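Local coordinates for nuclease-like protein (Chaetomium thermophilum, PDB 6GRC) that probably cuts branched DNA such as Holliday junctions and 5'-flaps, as a metal-dependent nuclease of the XPG family related to GEN1 and Yen1, at residues H245-N250 with K260-P265; Q336-R341 with E445-L450; I365-E370 with L440-E445. All coordinates share one frame; numbering follows the deposited sequence.

Contact 1 (H245-N250 with K260-P265); sequences HELRTN and KALEIP. With nucleotides of chain B.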
loop_
_atom_site.group_PDB
_atom_site.type_symbol
_atom_site.label_atom_id
_atom_site.label_comp_id
_atom_site.label_asym_id
_atom_site.label_seq_id
_atom_site.Cartn_x
_atom_site.Cartn_y
_atom_site.Cartn_z
ATOM N N HIS A 245 29.828 17.642 -22.883
ATOM C CA HIS A 245 30.568 18.916 -22.897
ATOM C C HIS A 245 30.359 19.669 -21.592
ATOM O O HIS A 245 31.289 20.256 -21.038
ATOM C CB HIS A 245 30.128 19.783 -24.097
ATOM C CG HIS A 245 30.423 21.245 -23.945
ATOM N ND1 HIS A 245 31.640 21.801 -24.275
ATOM C CD2 HIS A 245 29.647 22.270 -23.516
ATOM C CE1 HIS A 245 31.606 23.103 -24.046
ATOM N NE2 HIS A 245 30.407 23.412 -23.584
ATOM N N GLU A 246 29.122 19.644 -21.118
ATOM C CA GLU A 246 28.738 20.342 -19.905
ATOM C C GLU A 246 29.411 19.744 -18.670
ATOM O O GLU A 246 29.802 20.477 -17.765
ATOM C CB GLU A 246 27.220 20.290 -19.761
ATOM C CG GLU A 246 26.662 21.046 -18.568
ATOM C CD GLU A 246 26.953 22.536 -18.606
ATOM O OE1 GLU A 246 27.038 23.111 -19.722
ATOM O OE2 GLU A 246 27.095 23.122 -17.502
ATOM N N LEU A 247 29.532 18.417 -18.637
ATOM C CA LEU A 247 30.237 17.717 -17.561
ATOM C C LEU A 247 31.726 18.067 -17.545
ATOM O O LEU A 247 32.310 18.257 -16.479
ATOM C CB LEU A 247 30.070 16.199 -17.696
ATOM C CG LEU A 247 28.745 15.606 -17.202
ATOM C CD1 LEU A 247 28.546 14.202 -17.752
ATOM C CD2 LEU A 247 28.683 15.585 -15.684
ATOM N N ARG A 248 32.330 18.150 -18.728
ATOM C CA ARG A 248 33.759 18.417 -18.837
ATOM C C ARG A 248 34.123 19.839 -18.407
ATOM O O ARG A 248 35.059 20.026 -17.634
ATOM C CB ARG A 248 34.246 18.164 -20.269
ATOM C CG ARG A 248 34.149 16.709 -20.719
ATOM C CD ARG A 248 35.183 15.838 -20.026
ATOM N NE ARG A 248 35.193 14.454 -20.516
ATOM C CZ ARG A 248 34.458 13.447 -20.031
ATOM N NH1 ARG A 248 33.598 13.627 -19.022
ATOM N NH2 ARG A 248 34.578 12.236 -20.571
ATOM N N THR A 249 33.377 20.829 -18.902
ATOM C CA THR A 249 33.710 22.248 -18.690
ATOM C C THR A 249 32.836 22.978 -17.652
ATOM O O THR A 249 33.237 24.024 -17.137
ATOM C CB THR A 249 33.638 23.042 -20.019
ATOM O OG1 THR A 249 32.270 23.201 -20.417
ATOM C CG2 THR A 249 34.416 22.334 -21.129
ATOM N N ASN A 250 31.656 22.439 -17.355
ATOM C CA ASN A 250 30.683 23.117 -16.491
ATOM C C ASN A 250 30.475 24.576 -16.912
ATOM O O ASN A 250 30.419 25.478 -16.070
ATOM C CB ASN A 250 31.113 23.034 -15.018
ATOM C CG ASN A 250 29.942 23.190 -14.057
ATOM O OD1 ASN A 250 28.774 22.994 -14.430
ATOM N ND2 ASN A 250 30.249 23.531 -12.807
ATOM N N LYS A 260 35.945 15.631 -15.509
ATOM C CA LYS A 260 36.721 15.161 -16.664
ATOM C C LYS A 260 37.092 13.680 -16.584
ATOM O O LYS A 260 37.238 13.019 -17.613
ATOM C CB LYS A 260 37.976 16.020 -16.866
ATOM C CG LYS A 260 38.603 15.870 -18.250
ATOM C CD LYS A 260 38.683 17.192 -19.012
ATOM C CE LYS A 260 39.716 18.149 -18.439
ATOM N NZ LYS A 260 41.112 17.819 -18.847
ATOM N N ALA A 261 37.239 13.163 -15.368
ATOM C CA ALA A 261 37.515 11.740 -15.158
ATOM C C ALA A 261 36.292 10.887 -15.475
ATOM O O ALA A 261 36.415 9.718 -15.826
ATOM C CB ALA A 261 37.974 11.491 -13.726
ATOM N N LEU A 262 35.113 11.480 -15.354
ATOM C CA LEU A 262 33.874 10.746 -15.575
ATOM C C LEU A 262 33.830 10.300 -17.039
ATOM O O LEU A 262 33.705 11.127 -17.951
ATOM C CB LEU A 262 32.670 11.614 -15.204
ATOM C CG LEU A 262 31.553 10.951 -14.404
ATOM C CD1 LEU A 262 32.083 10.288 -13.138
ATOM C CD2 LEU A 262 30.479 11.978 -14.064
ATOM N N GLU A 263 33.982 8.990 -17.249
ATOM C CA GLU A 263 34.054 8.407 -18.594
ATOM C C GLU A 263 32.723 7.747 -18.922
ATOM O O GLU A 263 32.238 6.914 -18.157
ATOM C CB GLU A 263 35.201 7.391 -18.690
ATOM C CG GLU A 263 36.110 7.602 -19.910
ATOM C CD GLU A 263 36.888 8.917 -19.854
ATOM O OE1 GLU A 263 37.628 9.127 -18.864
ATOM O OE2 GLU A 263 36.761 9.733 -20.802
ATOM N N ILE A 264 32.148 8.123 -20.063
ATOM C CA ILE A 264 30.797 7.722 -20.431
ATOM C C ILE A 264 30.858 6.572 -21.435
ATOM O O ILE A 264 31.381 6.755 -22.535
ATOM C CB ILE A 264 29.988 8.895 -21.036
ATOM C CG1 ILE A 264 29.819 10.037 -20.021
ATOM C CG2 ILE A 264 28.596 8.427 -21.453
ATOM C CD1 ILE A 264 31.076 10.799 -19.677
ATOM N N PRO A 265 30.320 5.385 -21.063
ATOM C CA PRO A 265 30.292 4.236 -21.974
ATOM C C PRO A 265 29.699 4.585 -23.334
ATOM O O PRO A 265 28.760 5.376 -23.405
ATOM C CB PRO A 265 29.386 3.236 -21.252
ATOM C CG PRO A 265 29.493 3.582 -19.808
ATOM C CD PRO A 265 29.734 5.063 -19.747
ATOM P P DT B 12 38.106 14.866 -11.773
ATOM O OP1 DT B 12 37.147 14.930 -12.905
ATOM O OP2 DT B 12 39.549 14.626 -12.037
ATOM O "O5'" DT B 12 37.971 16.213 -10.938
ATOM C "C5'" DT B 12 36.814 16.455 -10.119
ATOM C "C4'" DT B 12 37.046 17.620 -9.184
ATOM O "O4'" DT B 12 37.748 17.171 -8.010
ATOM C "C3'" DT B 12 37.860 18.782 -9.760
ATOM O "O3'" DT B 12 36.890 19.792 -10.072
ATOM C "C2'" DT B 12 38.912 19.084 -8.693
ATOM C "C1'" DT B 12 38.522 18.233 -7.486
ATOM N N1 DT B 12 39.617 17.629 -6.681
ATOM C C2 DT B 12 39.656 17.853 -5.319
ATOM O O2 DT B 12 38.881 18.596 -4.740
ATOM N N3 DT B 12 40.660 17.190 -4.658
ATOM C C4 DT B 12 41.592 16.326 -5.204
ATOM O O4 DT B 12 42.443 15.808 -4.484
ATOM C C5 DT B 12 41.472 16.110 -6.632
ATOM C C7 DT B 12 42.438 15.192 -7.309
ATOM C C6 DT B 12 40.494 16.752 -7.286
#
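Arg248, near the C-terminal end of helix 233-249, reaches across to the backbone of the loop 260-265. Its chain bends at chi2 (-72°) and carries the guanidinium to the carbonyl of Leu262. Arg248 NH1 lies 2.7 Å from Leu262 O, and Arg248 NH2 lies 3.0 Å from the same oxygen. Both hydrogen bonds are weak and bent, because one acceptor at the guanidinium edge is shared by two nitrogens. Lys260 O sits over one face of the group, 3.7 Å above its plane. Ile264 CD1 approaches Arg248 NH1 obliquely at 3.8 Å. Behind this polar grip is the apolar, buried part, where Leu247 CD2 meets Leu262 CD2 at 4.3 Å. Ile205 and Cys208 also touch Leu262 there.

The outer side is looser. Glu263 is exposed, and its OE2 forms a long salt bridge of 3.3 Å to Arg248 NH2, with the two planar groups 70° apart. Lys260 crosses Arg248 at about a right angle, CG against CD, before its bent chain leads the amino group away. With an alanine in place of Arg248, Leu262 O would probably lose both donors and Glu263 this partner, and the loop would be less firmly held.

The loop also faces DNA. Ala261 N gives a nearly straight hydrogen bond (175°) of 3.0 Å to OP1 of DT12 of chain B. This is a main-chain amide contact to a DNA phosphate, on a loop that follows helix 233-249 and is tied to its end by Arg248.

Contact 2 (Q336-R341 with E445-L450); sequences QRCLDR and ETILKL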
loop_
_atom_site.group_PDB
_atom_site.type_symbol
_atom_site.label_atom_id
_atom_site.label_comp_id
_atom_site.label_asym_id
_atom_site.label_seq_id
_atom_site.Cartn_x
_atom_site.Cartn_y
_atom_site.Cartn_z
ATOM N N GLN A 336 -16.361 -3.969 8.127
ATOM C CA GLN A 336 -16.710 -4.408 6.779
ATOM C C GLN A 336 -18.232 -4.395 6.593
ATOM O O GLN A 336 -18.731 -3.839 5.614
ATOM C CB GLN A 336 -16.095 -5.788 6.479
ATOM C CG GLN A 336 -15.958 -6.125 4.999
ATOM C CD GLN A 336 -17.085 -7.002 4.495
ATOM O OE1 GLN A 336 -17.199 -8.168 4.877
ATOM N NE2 GLN A 336 -17.920 -6.452 3.632
ATOM N N ARG A 337 -18.970 -4.953 7.556
ATOM C CA ARG A 337 -20.437 -4.996 7.472
ATOM C C ARG A 337 -21.040 -3.601 7.444
ATOM O O ARG A 337 -22.035 -3.381 6.762
ATOM C CB ARG A 337 -21.053 -5.790 8.640
ATOM C CG ARG A 337 -20.685 -7.269 8.670
ATOM C CD ARG A 337 -21.779 -8.194 8.148
ATOM N NE ARG A 337 -21.227 -9.530 7.887
ATOM C CZ ARG A 337 -21.239 -10.575 8.727
ATOM N NH1 ARG A 337 -21.803 -10.498 9.932
ATOM N NH2 ARG A 337 -20.681 -11.717 8.345
ATOM N N CYS A 338 -20.454 -2.679 8.207
ATOM C CA CYS A 338 -20.895 -1.276 8.218
ATOM C C CYS A 338 -20.833 -0.636 6.839
ATOM O O CYS A 338 -21.790 -0.003 6.413
ATOM C CB CYS A 338 -20.026 -0.429 9.151
ATOM S SG CYS A 338 -20.707 -0.173 10.785
ATOM N N LEU A 339 -19.696 -0.793 6.163
ATOM C CA LEU A 339 -19.488 -0.162 4.868
ATOM C C LEU A 339 -20.366 -0.703 3.757
ATOM O O LEU A 339 -20.557 -0.010 2.768
ATOM C CB LEU A 339 -18.027 -0.247 4.455
ATOM C CG LEU A 339 -17.110 0.696 5.220
ATOM C CD1 LEU A 339 -15.690 0.473 4.741
ATOM C CD2 LEU A 339 -17.538 2.149 5.031
ATOM N N ASP A 340 -20.892 -1.919 3.893
ATOM C CA ASP A 340 -22.002 -2.365 3.028
ATOM C C ASP A 340 -23.255 -1.621 3.456
ATOM O O ASP A 340 -23.637 -1.690 4.624
ATOM C CB ASP A 340 -22.232 -3.871 3.121
ATOM C CG ASP A 340 -21.119 -4.660 2.474
ATOM O OD1 ASP A 340 -19.974 -4.576 2.967
ATOM O OD2 ASP A 340 -21.390 -5.352 1.472
ATOM N N ARG A 341 -23.911 -0.931 2.544
ATOM C CA ARG A 341 -25.072 -0.199 2.967
ATOM C C ARG A 341 -24.588 1.090 3.597
ATOM O O ARG A 341 -23.455 1.517 3.393
ATOM C CB ARG A 341 -25.825 -1.020 4.011
ATOM C CG ARG A 341 -27.331 -0.812 4.020
ATOM C CD ARG A 341 -28.101 -2.111 4.224
ATOM N NE ARG A 341 -29.551 -1.900 4.237
ATOM C CZ ARG A 341 -30.461 -2.870 4.261
ATOM N NH1 ARG A 341 -30.091 -4.143 4.272
ATOM N NH2 ARG A 341 -31.753 -2.569 4.278
ATOM N N GLU A 445 -15.790 7.081 13.710
ATOM C CA GLU A 445 -17.096 7.669 13.771
ATOM C C GLU A 445 -17.680 7.762 12.391
ATOM O O GLU A 445 -18.840 7.522 12.199
ATOM C CB GLU A 445 -16.970 9.047 14.382
ATOM C CG GLU A 445 -18.195 9.914 14.277
ATOM C CD GLU A 445 -17.981 11.269 14.882
ATOM O OE1 GLU A 445 -17.280 12.083 14.292
ATOM O OE2 GLU A 445 -18.511 11.523 15.958
ATOM N N THR A 446 -16.866 8.093 11.415
ATOM C CA THR A 446 -17.364 8.203 10.079
ATOM C C THR A 446 -17.936 6.912 9.579
ATOM O O THR A 446 -18.994 6.889 9.026
ATOM C CB THR A 446 -16.293 8.661 9.127
ATOM O OG1 THR A 446 -15.817 9.928 9.548
ATOM C CG2 THR A 446 -16.869 8.802 7.785
ATOM N N ILE A 447 -17.258 5.812 9.814
ATOM C CA ILE A 447 -17.756 4.536 9.361
ATOM C C ILE A 447 -19.035 4.158 10.057
ATOM O O ILE A 447 -19.919 3.591 9.469
ATOM C CB ILE A 447 -16.721 3.429 9.552
ATOM C CG1 ILE A 447 -15.711 3.475 8.436
ATOM C CG2 ILE A 447 -17.380 2.081 9.514
ATOM C CD1 ILE A 447 -14.401 2.841 8.781
ATOM N N LEU A 448 -19.122 4.467 11.329
ATOM C CA LEU A 448 -20.306 4.174 12.078
ATOM C C LEU A 448 -21.474 4.998 11.588
ATOM O O LEU A 448 -22.577 4.512 11.531
ATOM C CB LEU A 448 -20.063 4.426 13.554
ATOM C CG LEU A 448 -19.052 3.513 14.204
ATOM C CD1 LEU A 448 -18.728 3.993 15.593
ATOM C CD2 LEU A 448 -19.564 2.095 14.229
ATOM N N LYS A 449 -21.236 6.244 11.220
ATOM C CA LYS A 449 -22.352 7.070 10.755
ATOM C C LYS A 449 -22.976 6.506 9.475
ATOM O O LYS A 449 -24.192 6.572 9.299
ATOM C CB LYS A 449 -21.937 8.540 10.555
ATOM C CG LYS A 449 -21.774 9.313 11.860
ATOM C CD LYS A 449 -21.830 10.831 11.701
ATOM C CE LYS A 449 -21.480 11.498 13.034
ATOM N NZ LYS A 449 -21.916 12.917 13.191
ATOM N N LEU A 450 -22.151 5.939 8.599
ATOM C CA LEU A 450 -22.635 5.337 7.360
ATOM C C LEU A 450 -23.380 4.039 7.624
ATOM O O LEU A 450 -24.387 3.754 6.978
ATOM C CB LEU A 450 -21.472 5.059 6.405
ATOM C CG LEU A 450 -20.655 6.263 5.934
ATOM C CD1 LEU A 450 -19.507 5.803 5.051
ATOM C CD2 LEU A 450 -21.538 7.260 5.208
#
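The first torsions of Leu339 and Ile447 turn their branches to each other. In Leu339, CG is anti to the carbonyl carbon (chi1 -74°), and the CD2 branch is the one that makes the contact. In Ile447, CG1 is likewise anti to the carbonyl carbon (chi1 -80°), which leaves CG2 anti to the backbone N. Ile447 therefore presents two branches to two partners. Leu339 CD2 rests on Ile447 CG1 at 4.1 Å. Cys338 CB packs on Ile447 CG2 at 3.7 Å.

Cys338 points at the opposing helix, and here the backbones come nearest, with Cys338 CA 6.7 Å from Ile447 CA. Its sulfur SG reaches on to Leu448 CD2, at 4.3 Å. On the other flank Leu339 CD2 also touches Leu450 CD1, at 4.2 Å.

This is plain helix-helix packing. It joins the end of helix 318-339 to helix 445-451, which follows the three-stranded antiparallel sheet of the Gen1 C-terminal domain in this N-terminal nuclease piece. A small sheet of this kind followed by a helix is consistent with the chromodomain described for GEN1.

No hydrogen bond links the two segments, so the contact rests on apolar side chains. Helix 18-29 adds further packing: Ile23 touches Ile447, and Leu26 touches both Leu339 and the exposed Leu450. Leu448 turns mainly to the sheet, against Leu380 and Val382 of strand 377-384.

Contact 3 (I365-E370 with L440-E445); sequences ISMRRE and LAWVPE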
loop_
_atom_site.group_PDB
_atom_site.type_symbol
_atom_site.label_atom_id
_atom_site.label_comp_id
_atom_site.label_asym_id
_atom_site.label_seq_id
_atom_site.Cartn_x
_atom_site.Cartn_y
_atom_site.Cartn_z
ATOM N N ILE A 365 -22.875 2.348 22.248
ATOM C CA ILE A 365 -21.702 3.218 22.176
ATOM C C ILE A 365 -21.513 3.799 23.573
ATOM O O ILE A 365 -22.485 3.989 24.287
ATOM C CB ILE A 365 -21.911 4.348 21.132
ATOM C CG1 ILE A 365 -22.257 3.727 19.769
ATOM C CG2 ILE A 365 -20.682 5.253 21.047
ATOM C CD1 ILE A 365 -22.314 4.704 18.611
ATOM N N SER A 366 -20.272 4.058 23.966
ATOM C CA SER A 366 -19.970 4.424 25.357
ATOM C C SER A 366 -18.953 5.560 25.521
ATOM O O SER A 366 -18.711 6.004 26.642
ATOM C CB SER A 366 -19.488 3.174 26.128
ATOM O OG SER A 366 -18.587 2.372 25.349
HETATM N N MSE A 367 -18.362 6.039 24.426
HETATM C CA MSE A 367 -17.226 6.959 24.518
HETATM C C MSE A 367 -16.747 7.349 23.165
HETATM O O MSE A 367 -17.023 6.680 22.171
HETATM C CB MSE A 367 -16.036 6.270 25.183
HETATM C CG MSE A 367 -15.077 7.237 25.869
HETATM SE SE MSE A 367 -13.898 6.184 27.053
HETATM C CE MSE A 367 -14.684 6.934 28.708
ATOM N N ARG A 368 -16.006 8.446 23.137
ATOM C CA ARG A 368 -15.432 8.999 21.927
ATOM C C ARG A 368 -14.015 9.410 22.234
ATOM O O ARG A 368 -13.718 9.830 23.345
ATOM C CB ARG A 368 -16.232 10.229 21.512
ATOM C CG ARG A 368 -15.633 11.073 20.402
ATOM C CD ARG A 368 -16.001 12.550 20.557
ATOM N NE ARG A 368 -15.454 13.302 19.433
ATOM C CZ ARG A 368 -15.965 13.284 18.209
ATOM N NH1 ARG A 368 -17.066 12.589 17.956
ATOM N NH2 ARG A 368 -15.380 13.970 17.235
ATOM N N ARG A 369 -13.138 9.299 21.250
ATOM C CA ARG A 369 -11.786 9.803 21.398
ATOM C C ARG A 369 -11.219 10.202 20.052
ATOM O O ARG A 369 -11.762 9.854 19.003
ATOM C CB ARG A 369 -10.886 8.736 22.022
ATOM C CG ARG A 369 -10.614 7.583 21.076
ATOM C CD ARG A 369 -9.545 6.641 21.573
ATOM N NE ARG A 369 -9.178 5.707 20.509
ATOM C CZ ARG A 369 -8.230 4.781 20.610
ATOM N NH1 ARG A 369 -7.535 4.640 21.733
ATOM N NH2 ARG A 369 -7.984 3.987 19.587
ATOM N N GLU A 370 -10.099 10.909 20.117
ATOM C CA GLU A 370 -9.314 11.285 18.967
ATOM C C GLU A 370 -7.857 10.961 19.281
ATOM O O GLU A 370 -7.110 11.774 19.807
ATOM C CB GLU A 370 -9.528 12.764 18.665
ATOM C CG GLU A 370 -10.844 13.051 17.943
ATOM C CD GLU A 370 -11.214 14.518 17.990
ATOM O OE1 GLU A 370 -10.333 15.325 18.352
ATOM O OE2 GLU A 370 -12.379 14.872 17.693
ATOM N N LEU A 440 -15.664 -4.874 23.150
ATOM C CA LEU A 440 -15.552 -3.463 22.806
ATOM C C LEU A 440 -14.459 -3.219 21.765
ATOM O O LEU A 440 -13.394 -3.810 21.829
ATOM C CB LEU A 440 -15.253 -2.628 24.048
ATOM C CG LEU A 440 -16.189 -2.809 25.241
ATOM C CD1 LEU A 440 -15.827 -1.793 26.315
ATOM C CD2 LEU A 440 -17.656 -2.673 24.853
ATOM N N ALA A 441 -14.730 -2.315 20.830
ATOM C CA ALA A 441 -13.766 -1.900 19.822
ATOM C C ALA A 441 -13.952 -0.418 19.498
ATOM O O ALA A 441 -15.074 0.080 19.456
ATOM C CB ALA A 441 -13.956 -2.717 18.561
ATOM N N TRP A 442 -12.849 0.275 19.260
ATOM C CA TRP A 442 -12.902 1.601 18.708
ATOM C C TRP A 442 -13.118 1.525 17.192
ATOM O O TRP A 442 -12.408 0.811 16.499
ATOM C CB TRP A 442 -11.610 2.345 19.019
ATOM C CG TRP A 442 -11.421 2.654 20.482
ATOM C CD1 TRP A 442 -10.576 2.030 21.348
ATOM C CD2 TRP A 442 -12.086 3.673 21.231
ATOM N NE1 TRP A 442 -10.675 2.601 22.597
ATOM C CE2 TRP A 442 -11.587 3.616 22.548
ATOM C CE3 TRP A 442 -13.042 4.639 20.911
ATOM C CZ2 TRP A 442 -12.024 4.482 23.554
ATOM C CZ3 TRP A 442 -13.472 5.508 21.907
ATOM C CH2 TRP A 442 -12.964 5.424 23.214
ATOM N N VAL A 443 -14.102 2.270 16.678
ATOM C CA VAL A 443 -14.386 2.287 15.246
ATOM C C VAL A 443 -14.548 3.733 14.811
ATOM O O VAL A 443 -15.207 4.510 15.493
ATOM C CB VAL A 443 -15.649 1.460 14.926
ATOM C CG1 VAL A 443 -16.040 1.594 13.465
ATOM C CG2 VAL A 443 -15.412 -0.008 15.255
ATOM N N PRO A 444 -13.929 4.115 13.686
ATOM C CA PRO A 444 -14.094 5.478 13.142
ATOM C C PRO A 444 -15.546 5.941 13.101
ATOM O O PRO A 444 -16.406 5.286 12.496
ATOM C CB PRO A 444 -13.541 5.360 11.721
ATOM C CG PRO A 444 -12.501 4.273 11.823
ATOM C CD PRO A 444 -12.965 3.324 12.893
ATOM N N GLU A 445 -15.790 7.081 13.710
ATOM C CA GLU A 445 -17.096 7.669 13.771
ATOM C C GLU A 445 -17.680 7.762 12.391
ATOM O O GLU A 445 -18.840 7.522 12.199
ATOM C CB GLU A 445 -16.970 9.047 14.382
ATOM C CG GLU A 445 -18.195 9.914 14.277
ATOM C CD GLU A 445 -17.981 11.269 14.882
ATOM O OE1 GLU A 445 -17.280 12.083 14.292
ATOM O OE2 GLU A 445 -18.511 11.523 15.958
#
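The guanidinium of Arg369 lies flat on one face of the Trp442 indole, planes 6° and centres 3.7 Å apart. The selenium of Met367, a selenomethionine here, lies at the edge of the six-membered ring. Trp442 makes a further cation-pi contact with Arg381.

Residues 365-370 and 440-444 belong to the outer strands, 364-371 and 439-444, of a three-stranded antiparallel sheet, consistent with the SH3-like, chromodomain-type fold of this family. Glu445 opens the helix that follows. Strand 377-384 runs between the two, and their axes come no closer than 8.8 Å. The side chains thus reach over the middle strand instead of pairing by backbone.

Arg369 crosses the indole obliquely. Its CG takes the crowded position between the backbone N and the carbonyl carbon (chi1 70°), and the chain then runs extended over the indole. The cationic CZ is above the five-membered ring. Arg369 CD makes a CH-pi contact with the six-membered ring, 3.7 Å from its centroid. Arg369 NE is 3.6 Å from Trp442 CD2. The salt bridge from Arg369 NH2 to Glu379 of strand 377-384 is likely to keep the group from turning.

At the far end of the indole, Met367 CB touches Trp442 CH2 at 3.7 Å. Met367 SE makes a Met-aromatic contact, 5.3 Å from the centroid of the six-membered ring.

Arg368 points its CB away from strand 439-444, but its bent chain brings the guanidinium to two acids in a salt-bridge network. Arg368 NH2 makes a hydrogen-bonded salt bridge to Glu370 OE2 at 3.2 Å, on the anti lone pair of that oxygen. Arg368 NH1 makes another to Glu445 OE2, at 2.7 Å. This carboxylate oxygen lies in the guanidinium plane, yet it is met from above its own plane, 41° out.

How the contacts relate
Contact 1 comes first in the chain. It closes a short loop of nine residues, 251-259, after helix 233-249, where the chain touches bound DNA. The chain then runs on to helix 318-339, where contact 2 opens. Contact 2 closes a span of 103 residues, when helix 445-451 returns to that helix. Contact 3 falls within this span and joins the outer strands of the small sheet of the Gen1 C-terminal domain. Contacts 2 and 3 share Glu445, where strand 439-444 gives way to the helix, and Leu448 CD1 packs on Val443 O. Contact 1 lies on the opposite side of the chain's centre, about 60 and 62 Å from them, centre to centre.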